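Local coordinates for protein 3-oxo-tetronate kinase (Salmonella typhimurium, PDB 3DQQ) that probably catalyses the ATP-dependent phosphorylation of 3-oxo-tetronate to 3-oxo-tetronate 4-phosphate, as a member of the four-carbon acid sugar kinase family, at residues A[280-283]-A[284-288]; A[357-361]-A[362-366]; A[54-58]-A[59-63]; A[332-335]-A[336-340]. One frame throughout, in Å; residues are numbered along the deposited sequence.

Contact 1: residues A[280-283]-A[284-288]; sequences VDVA and RCLSS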
loop_
_atom_site.group_PDB
_atom_site.type_symbol
_atom_site.label_atom_id
_atom_site.label_comp_id
_atom_site.label_asym_id
_atom_site.label_seq_id
_atom_site.Cartn_x
_atom_site.Cartn_y
_atom_site.Cartn_z
ATOM N N VAL A 280 14.979 -12.127 6.185
ATOM C CA VAL A 280 14.959 -11.710 7.562
ATOM C C VAL A 280 13.752 -12.310 8.280
ATOM O O VAL A 280 12.622 -12.041 7.887
ATOM C CB VAL A 280 14.849 -10.186 7.651
ATOM C CG1 VAL A 280 14.685 -9.758 9.075
ATOM C CG2 VAL A 280 16.039 -9.526 7.015
ATOM N N ASP A 281 13.991 -13.100 9.336
ATOM C CA ASP A 281 12.896 -13.653 10.143
ATOM C C ASP A 281 12.483 -12.722 11.274
ATOM O O ASP A 281 13.188 -12.501 12.235
ATOM C CB ASP A 281 13.229 -15.030 10.695
ATOM C CG ASP A 281 12.098 -15.607 11.550
ATOM O OD1 ASP A 281 10.904 -15.482 11.204
ATOM O OD2 ASP A 281 12.382 -16.192 12.593
ATOM N N VAL A 282 11.302 -12.182 11.131
ATOM C CA VAL A 282 10.717 -11.320 12.117
ATOM C C VAL A 282 10.649 -11.947 13.511
ATOM O O VAL A 282 10.828 -11.238 14.487
ATOM C CB VAL A 282 9.313 -10.918 11.674
ATOM C CG1 VAL A 282 8.686 -9.983 12.701
ATOM C CG2 VAL A 282 9.393 -10.250 10.314
ATOM N N ALA A 283 10.417 -13.252 13.647
ATOM C CA ALA A 283 10.418 -13.828 15.007
ATOM C C ALA A 283 11.793 -13.751 15.663
ATOM O O ALA A 283 11.939 -14.058 16.823
ATOM C CB ALA A 283 9.895 -15.259 15.033
ATOM N N ARG A 284 12.801 -13.313 14.941
ATOM C CA ARG A 284 14.110 -13.140 15.569
ATOM C C ARG A 284 14.519 -11.685 15.718
ATOM O O ARG A 284 15.671 -11.398 16.019
ATOM C CB ARG A 284 15.167 -13.945 14.805
ATOM C CG ARG A 284 15.026 -15.447 15.013
ATOM C CD ARG A 284 15.929 -16.201 14.047
ATOM N NE ARG A 284 16.132 -17.598 14.412
ATOM C CZ ARG A 284 15.184 -18.525 14.306
ATOM N NH1 ARG A 284 14.017 -18.218 13.814
ATOM N NH2 ARG A 284 15.401 -19.773 14.650
ATOM N N CYS A 285 13.563 -10.776 15.535
ATOM C CA CYS A 285 13.794 -9.317 15.663
ATOM C C CYS A 285 12.976 -8.644 16.766
ATOM O O CYS A 285 13.059 -7.437 16.977
ATOM C CB CYS A 285 13.433 -8.637 14.354
ATOM S SG CYS A 285 14.368 -9.214 12.977
ATOM N N LEU A 286 12.192 -9.432 17.473
ATOM C CA LEU A 286 11.217 -8.914 18.403
ATOM C C LEU A 286 11.817 -8.370 19.690
ATOM O O LEU A 286 11.095 -7.758 20.433
ATOM C CB LEU A 286 10.193 -9.998 18.728
ATOM C CG LEU A 286 8.945 -10.144 17.846
ATOM C CD1 LEU A 286 9.005 -9.496 16.408
ATOM C CD2 LEU A 286 8.606 -11.626 17.854
ATOM N N SER A 287 13.093 -8.593 19.995
ATOM C CA SER A 287 13.727 -7.861 21.107
ATOM C C SER A 287 15.152 -7.427 20.822
ATOM O O SER A 287 15.727 -7.786 19.800
ATOM C CB SER A 287 13.729 -8.705 22.365
ATOM O OG SER A 287 14.629 -9.774 22.247
ATOM N N SER A 288 15.724 -6.666 21.746
ATOM C CA SER A 288 17.115 -6.229 21.658
ATOM C C SER A 288 18.117 -7.340 21.541
ATOM O O SER A 288 18.993 -7.312 20.682
ATOM C CB SER A 288 17.475 -5.495 22.922
ATOM O OG SER A 288 16.902 -4.237 22.831
#
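Asp281 holds its carboxylate opposite its own backbone N (chi1 179°), while Arg284 turns CG away from its carbonyl carbon (chi1 -72°) and runs extended from CG to NE, which brings the guanidinium across to the carboxylate at a slant. They form a salt bridge: Arg284 NH1 donates to Asp281 OD2 at 2.9 Å. The oxygen lies at the edge of the guanidinium, in its plane, but is approached on its anti side, and the two flat groups are turned 48° apart. Aspartate suits the place because its other oxygen, Asp281 OD1, takes a weak bond from Ala283 N, two residues on, at 3.3 Å, an Asx turn; the methyl of Ala283 needs little room. This is a 3-10 turn in the loop from strand 277-279 to helix 288-304, where Arg284 N bonds to Asp281 O and Cys285 N to Val282 O, the latter at 3.0 Å. On the apolar side, Leu286 CD1 meets Val282 CG1 at 3.8 Å, and Val280 CG1 lies 4.0 Å from Cys285 SG. The small, buried Cys285 also fits against Ala337 and Leu341 of helix 336-351. Ser287, just before helix 288-304, caps it with its hydroxyl, and His135 of the second subunit packs on Asp281 and Ala283.

Contact 2: residues A[357-361]-A[362-366]; sequences FIVAG and GETSG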
loop_
_atom_site.group_PDB
_atom_site.type_symbol
_atom_site.label_atom_id
_atom_site.label_comp_id
_atom_site.label_asym_id
_atom_site.label_seq_id
_atom_site.Cartn_x
_atom_site.Cartn_y
_atom_site.Cartn_z
ATOM N N PHE A 357 27.409 -0.925 -0.272
ATOM C CA PHE A 357 26.104 -1.264 0.250
ATOM C C PHE A 357 25.023 -0.875 -0.747
ATOM O O PHE A 357 24.809 0.306 -1.014
ATOM C CB PHE A 357 25.866 -0.493 1.519
ATOM C CG PHE A 357 26.675 -0.952 2.673
ATOM C CD1 PHE A 357 26.092 -1.649 3.714
ATOM C CD2 PHE A 357 28.029 -0.688 2.743
ATOM C CE1 PHE A 357 26.861 -2.079 4.810
ATOM C CE2 PHE A 357 28.793 -1.119 3.835
ATOM C CZ PHE A 357 28.202 -1.807 4.863
ATOM N N ILE A 358 24.337 -1.867 -1.294
ATOM C CA ILE A 358 23.257 -1.638 -2.214
ATOM C C ILE A 358 21.978 -1.762 -1.381
ATOM O O ILE A 358 21.681 -2.817 -0.870
ATOM C CB ILE A 358 23.322 -2.665 -3.373
ATOM C CG1 ILE A 358 24.690 -2.574 -4.062
ATOM C CG2 ILE A 358 22.169 -2.458 -4.376
ATOM C CD1 ILE A 358 25.020 -3.735 -5.012
ATOM N N VAL A 359 21.245 -0.674 -1.208
ATOM C CA VAL A 359 20.144 -0.676 -0.258
ATOM C C VAL A 359 18.839 -0.320 -0.978
ATOM O O VAL A 359 18.790 0.645 -1.749
ATOM C CB VAL A 359 20.415 0.318 0.882
ATOM C CG1 VAL A 359 19.291 0.292 1.906
ATOM C CG2 VAL A 359 21.768 0.021 1.518
ATOM N N ALA A 360 17.797 -1.122 -0.752
ATOM C CA ALA A 360 16.465 -0.881 -1.312
ATOM C C ALA A 360 15.521 -0.449 -0.185
ATOM O O ALA A 360 15.412 -1.126 0.844
ATOM C CB ALA A 360 15.939 -2.116 -1.979
ATOM N N GLY A 361 14.862 0.699 -0.381
ATOM C CA GLY A 361 13.923 1.259 0.587
ATOM C C GLY A 361 14.422 2.613 1.078
ATOM O O GLY A 361 15.616 2.770 1.357
ATOM N N GLY A 362 13.518 3.596 1.167
ATOM C CA GLY A 362 13.848 4.909 1.729
ATOM C C GLY A 362 14.124 4.890 3.239
ATOM O O GLY A 362 15.093 5.515 3.699
ATOM N N GLU A 363 13.289 4.202 4.027
ATOM C CA GLU A 363 13.583 4.118 5.448
ATOM C C GLU A 363 14.887 3.342 5.645
ATOM O O GLU A 363 15.761 3.779 6.379
ATOM C CB GLU A 363 12.445 3.489 6.252
ATOM C CG GLU A 363 11.282 4.479 6.592
ATOM C CD GLU A 363 11.723 5.793 7.349
ATOM O OE1 GLU A 363 11.299 6.936 6.924
ATOM O OE2 GLU A 363 12.492 5.663 8.363
ATOM N N THR A 364 15.023 2.224 4.949
ATOM C CA THR A 364 16.172 1.389 5.110
ATOM C C THR A 364 17.449 2.131 4.738
ATOM O O THR A 364 18.467 2.027 5.475
ATOM C CB THR A 364 16.024 0.097 4.306
ATOM O OG1 THR A 364 14.718 -0.426 4.546
ATOM C CG2 THR A 364 17.080 -0.948 4.719
ATOM N N SER A 365 17.392 2.903 3.646
ATOM C CA SER A 365 18.529 3.751 3.260
ATOM C C SER A 365 18.873 4.719 4.364
ATOM O O SER A 365 20.030 4.915 4.707
ATOM C CB SER A 365 18.252 4.516 1.966
ATOM O OG SER A 365 17.965 3.614 0.879
ATOM N N GLY A 366 17.855 5.305 4.955
ATOM C CA GLY A 366 18.061 6.167 6.083
ATOM C C GLY A 366 18.762 5.499 7.232
ATOM O O GLY A 366 19.745 6.034 7.752
#
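Val359 directs its side chain from the end of strand 357-360 at the first turn of helix 362-366, where Thr364 points back at it. The methyls meet: Val359 CG1 is 3.8 Å from Thr364 CG2, and the same CG1 lies 3.7 Å from Ser365 OG, so the branched valine fills the angle between strand and helix. Their axes run at 144° to each other. Thr364 sets its two branches to different tasks, CG2 toward the valine and OG1 to a hydrogen bond with Glu339 of helix 336-351. Ser365 folds its hydroxyl back beside its own N (chi1 -59°), which sets it near the outer end of the Gly361 carbonyl, somewhat off its plane. Gly361 O thus accepts twice, from Ser365 N at 2.9 Å and from Ser365 OG, the two donors arriving from opposite faces of the carbonyl plane. Gly361, at the N-cap, has a positive phi of 118°, a backbone conformation readily taken up by glycine. Gly361, Gly362, Glu363 and Thr364 probably bind ATP, as in related kinases. With its carbonyl held by Ser365, the glycine turn is fixed at the helix N-terminus, whose partial positive charge could help to attract phosphate.

Contact 3: residues A[54-58]-A[59-63]; sequences RSCPA and QEAIK
Cys56 lays its CB against the end of Glu60, with Glu60 OE1 3.5 Å away, and overlaps the first turn of the helix with its sulfur. SG stands between its own backbone N and carbonyl carbon (chi1 67°), a setting that swings it toward the helix, where it rests 4.0 Å from Ala61 CB. A compact, weakly polar thiol suits this partly exposed corner, and the methyl of Ala61 lets the turn come close. Glu60 reaches back along the loop in an extended chain, CG opposite its own N (chi1 -173°). Its OE1 also lies 3.6 Å from Pro57 CD, so that the carboxylate is placed beside the carbons of Cys56 and the proline ring, and the proline and glutamate side chains cross at a slant.

Pro57 occupies the N-cap position, where its ring restricts the backbone leading into the helix. Its carbonyl O receives Ala61 N at 3.1 Å, within the carbonyl plane, and a weak bond from Glu60 N. One residue further on, Ile62 N meets Ala58 O at 2.8 Å in a nearly straight bond, N-H...O angle 168°. Ile62 CG1 comes alongside that same oxygen at 3.4 Å, while its side chain also packs on Pro98 and Ala102 of helix 96-106. The buried Ala61 is small enough to fit against Asn95 and Val99, and Asn95 ND2 binds Cys56 O. The whole is the N-terminal turn of helix 58-74, reached from strand 46-50 by a loop, in the sugar-binding N-terminal domain.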
loop_
_atom_site.group_PDB
_atom_site.type_symbol
_atom_site.label_atom_id
_atom_site.label_comp_id
_atom_site.label_asym_id
_atom_site.label_seq_id
_atom_site.Cartn_x
_atom_site.Cartn_y
_atom_site.Cartn_z
ATOM N N ARG A 54 9.806 19.527 3.304
ATOM C CA ARG A 54 8.649 19.562 2.422
ATOM C C ARG A 54 7.302 19.708 3.134
ATOM O O ARG A 54 6.488 20.497 2.691
ATOM C CB ARG A 54 8.618 18.356 1.543
ATOM C CG ARG A 54 7.442 18.355 0.623
ATOM C CD ARG A 54 7.564 17.285 -0.418
ATOM N NE ARG A 54 8.777 17.457 -1.191
ATOM C CZ ARG A 54 9.149 16.660 -2.173
ATOM N NH1 ARG A 54 10.245 16.901 -2.837
ATOM N NH2 ARG A 54 8.394 15.645 -2.509
ATOM N N SER A 55 7.086 18.985 4.236
ATOM C CA SER A 55 5.782 18.974 4.951
ATOM C C SER A 55 5.745 19.417 6.392
ATOM O O SER A 55 4.668 19.508 6.948
ATOM C CB SER A 55 5.171 17.590 4.957
ATOM O OG SER A 55 5.175 17.073 3.654
ATOM N N CYS A 56 6.877 19.661 7.025
ATOM C CA CYS A 56 6.862 20.145 8.383
ATOM C C CYS A 56 6.275 21.584 8.437
ATOM O O CYS A 56 6.054 22.219 7.403
ATOM C CB CYS A 56 8.286 20.160 8.876
ATOM S SG CYS A 56 9.229 21.364 7.985
ATOM N N PRO A 57 6.032 22.110 9.632
ATOM C CA PRO A 57 5.538 23.472 9.717
ATOM C C PRO A 57 6.465 24.481 9.024
ATOM O O PRO A 57 7.707 24.294 9.017
ATOM C CB PRO A 57 5.516 23.758 11.228
ATOM C CG PRO A 57 5.510 22.433 11.880
ATOM C CD PRO A 57 6.196 21.484 10.954
ATOM N N ALA A 58 5.857 25.553 8.502
ATOM C CA ALA A 58 6.538 26.565 7.752
ATOM C C ALA A 58 7.705 27.106 8.536
ATOM O O ALA A 58 8.805 27.270 7.988
ATOM C CB ALA A 58 5.589 27.678 7.403
ATOM N N GLN A 59 7.492 27.364 9.817
ATOM C CA GLN A 59 8.567 27.952 10.620
ATOM C C GLN A 59 9.813 27.063 10.724
ATOM O O GLN A 59 10.940 27.542 10.715
ATOM C CB GLN A 59 8.082 28.345 12.011
ATOM C CG GLN A 59 8.972 29.361 12.695
ATOM C CD GLN A 59 9.295 30.646 11.822
ATOM O OE1 GLN A 59 8.430 31.140 11.031
ATOM N NE2 GLN A 59 10.557 31.185 11.987
ATOM N N GLU A 60 9.621 25.768 10.795
ATOM C CA GLU A 60 10.742 24.864 10.884
ATOM C C GLU A 60 11.429 24.874 9.526
ATOM O O GLU A 60 12.645 24.787 9.451
ATOM C CB GLU A 60 10.233 23.467 11.246
ATOM C CG GLU A 60 11.300 22.408 11.539
ATOM C CD GLU A 60 10.720 20.927 11.720
ATOM O OE1 GLU A 60 9.508 20.721 12.098
ATOM O OE2 GLU A 60 11.507 19.959 11.480
ATOM N N ALA A 61 10.637 24.996 8.456
ATOM C CA ALA A 61 11.188 24.939 7.117
ATOM C C ALA A 61 12.032 26.205 6.869
ATOM O O ALA A 61 13.170 26.115 6.373
ATOM C CB ALA A 61 10.083 24.764 6.073
ATOM N N ILE A 62 11.501 27.363 7.266
ATOM C CA ILE A 62 12.236 28.603 7.165
ATOM C C ILE A 62 13.528 28.516 7.977
ATOM O O ILE A 62 14.596 28.808 7.445
ATOM C CB ILE A 62 11.417 29.827 7.621
ATOM C CG1 ILE A 62 10.257 30.073 6.614
ATOM C CG2 ILE A 62 12.337 31.028 7.734
ATOM C CD1 ILE A 62 8.983 30.675 7.164
ATOM N N LYS A 63 13.459 28.065 9.227
ATOM C CA LYS A 63 14.659 28.066 10.058
ATOM C C LYS A 63 15.760 27.154 9.527
ATOM O O LYS A 63 16.902 27.572 9.408
ATOM C CB LYS A 63 14.320 27.712 11.498
ATOM C CG LYS A 63 13.476 28.782 12.198
ATOM C CD LYS A 63 14.299 29.642 13.186
ATOM C CE LYS A 63 13.629 31.019 13.504
ATOM N NZ LYS A 63 14.158 32.162 12.620
#

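Contact 4: residues A[332-335]-A[336-340]; sequences TEAS and HAVEA
Ser335 offers two acceptors to the helix that begins after it, its hydroxyl oxygen and its carbonyl. OG stands between the backbone N and the carbonyl carbon (chi1 67°), from where it takes the N-H of Val338 at 3.3 Å, a weak but nearly straight bond of 174°. Serine suits the N-cap position because its short hydroxyl can satisfy a first-turn amide, which has no carbonyl of a preceding helical turn to bond to. Ser335 O accepts from Glu339 N at 2.9 Å, close to the direction of the C=O bond, and the helix continues with Ala340 N bonded to His336 O at 2.8 Å.

Glu339 bends at chi2 (-46°), bringing its carboxylate back toward the loop, beside Ala334. OE2 then lies 3.2 Å from Ala334 CB, whereas OE1 is hydrogen-bonded to Thr364 OG1 of helix 362-371, one of the residues that probably bind ATP. The threonine hydroxyl gives one oxygen of this buried acid a partner. In the apolar pair, Ala334 CB faces Val338 CG1 at 4.2 Å; separately, Val338 CG2 approaches Ser335 OG at 3.6 Å. The small methyl of Ala334 sits beside the glutamate end, and branched Val338 is buried against Ala315 and Ser318. Together these bonds make a serine N-cap of helix 336-351 in the nucleotide-binding C-terminal domain, next to the probable ATP site.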
loop_
_atom_site.group_PDB
_atom_site.type_symbol
_atom_site.label_atom_id
_atom_site.label_comp_id
_atom_site.label_asym_id
_atom_site.label_seq_id
_atom_site.Cartn_x
_atom_site.Cartn_y
_atom_site.Cartn_z
ATOM N N THR A 332 2.812 -4.308 3.550
ATOM C CA THR A 332 2.877 -3.437 4.745
ATOM C C THR A 332 4.374 -3.046 4.802
ATOM O O THR A 332 5.230 -3.916 4.573
ATOM C CB THR A 332 2.399 -4.169 6.051
ATOM O OG1 THR A 332 3.454 -4.998 6.555
ATOM C CG2 THR A 332 1.109 -5.029 5.801
ATOM N N GLU A 333 4.722 -1.780 5.038
ATOM C CA GLU A 333 6.177 -1.380 4.968
ATOM C C GLU A 333 7.015 -1.927 6.152
ATOM O O GLU A 333 6.451 -2.182 7.233
ATOM C CB GLU A 333 6.355 0.141 4.798
ATOM C CG GLU A 333 5.229 1.004 5.423
ATOM C CD GLU A 333 5.421 2.507 5.187
ATOM O OE1 GLU A 333 6.571 3.008 5.353
ATOM O OE2 GLU A 333 4.414 3.185 4.835
ATOM N N ALA A 334 8.331 -2.105 5.942
ATOM C CA ALA A 334 9.158 -2.859 6.908
ATOM C C ALA A 334 9.050 -2.306 8.326
ATOM O O ALA A 334 9.184 -1.124 8.555
ATOM C CB ALA A 334 10.602 -2.925 6.473
ATOM N N SER A 335 8.795 -3.181 9.281
ATOM C CA SER A 335 8.529 -2.758 10.648
ATOM C C SER A 335 9.730 -2.139 11.336
ATOM O O SER A 335 10.894 -2.326 10.925
ATOM C CB SER A 335 8.098 -3.944 11.476
ATOM O OG SER A 335 9.176 -4.812 11.592
ATOM N N HIS A 336 9.433 -1.415 12.408
ATOM C CA HIS A 336 10.471 -0.838 13.222
ATOM C C HIS A 336 11.495 -1.904 13.643
ATOM O O HIS A 336 12.683 -1.628 13.629
ATOM C CB HIS A 336 9.903 -0.088 14.444
ATOM C CG HIS A 336 10.974 0.378 15.389
ATOM N ND1 HIS A 336 11.386 -0.367 16.492
ATOM C CD2 HIS A 336 11.805 1.459 15.333
ATOM C CE1 HIS A 336 12.397 0.254 17.090
ATOM N NE2 HIS A 336 12.668 1.364 16.408
ATOM N N ALA A 337 11.057 -3.115 13.976
ATOM C CA ALA A 337 11.981 -4.140 14.469
ATOM C C ALA A 337 12.955 -4.610 13.383
ATOM O O ALA A 337 14.132 -4.805 13.630
ATOM C CB ALA A 337 11.229 -5.319 15.048
ATOM N N VAL A 338 12.445 -4.795 12.179
ATOM C CA VAL A 338 13.291 -5.064 11.041
ATOM C C VAL A 338 14.240 -3.875 10.761
ATOM O O VAL A 338 15.434 -4.086 10.583
ATOM C CB VAL A 338 12.455 -5.420 9.794
ATOM C CG1 VAL A 338 13.318 -5.436 8.551
ATOM C CG2 VAL A 338 11.811 -6.763 9.991
ATOM N N GLU A 339 13.761 -2.637 10.749
ATOM C CA GLU A 339 14.710 -1.529 10.578
ATOM C C GLU A 339 15.766 -1.507 11.691
ATOM O O GLU A 339 16.916 -1.319 11.430
ATOM C CB GLU A 339 14.008 -0.167 10.476
ATOM C CG GLU A 339 13.058 -0.001 9.241
ATOM C CD GLU A 339 13.675 -0.482 7.884
ATOM O OE1 GLU A 339 14.534 0.205 7.304
ATOM O OE2 GLU A 339 13.303 -1.555 7.364
ATOM N N ALA A 340 15.393 -1.748 12.927
ATOM C CA ALA A 340 16.364 -1.830 13.990
ATOM C C ALA A 340 17.401 -2.905 13.685
ATOM O O ALA A 340 18.584 -2.738 14.007
ATOM C CB ALA A 340 15.676 -2.102 15.323
#

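How the contacts relate
Three of the four contacts gather in the nucleotide-binding C-terminal domain, with contact 4 in the middle. Its helix meets contact 2 through the probable hydrogen bond of Thr364 OG1 with Glu339 OE1, 2.8 Å, and their centres are about 12 Å apart. On contact 1 it rests by packing, Ala337 CB lying 3.4 Å from Cys285 O, with centres about 10 Å apart. Contacts 1 and 2 do not touch, their nearest atoms being about 9 Å apart. Contact 2 itself carries residues of the probable ATP site, and Glu339 of contact 4 is probably a second-shell residue, through Thr364. Contact 3 belongs to the sugar-binding domain, its nearest atoms about 12 Å from contact 2.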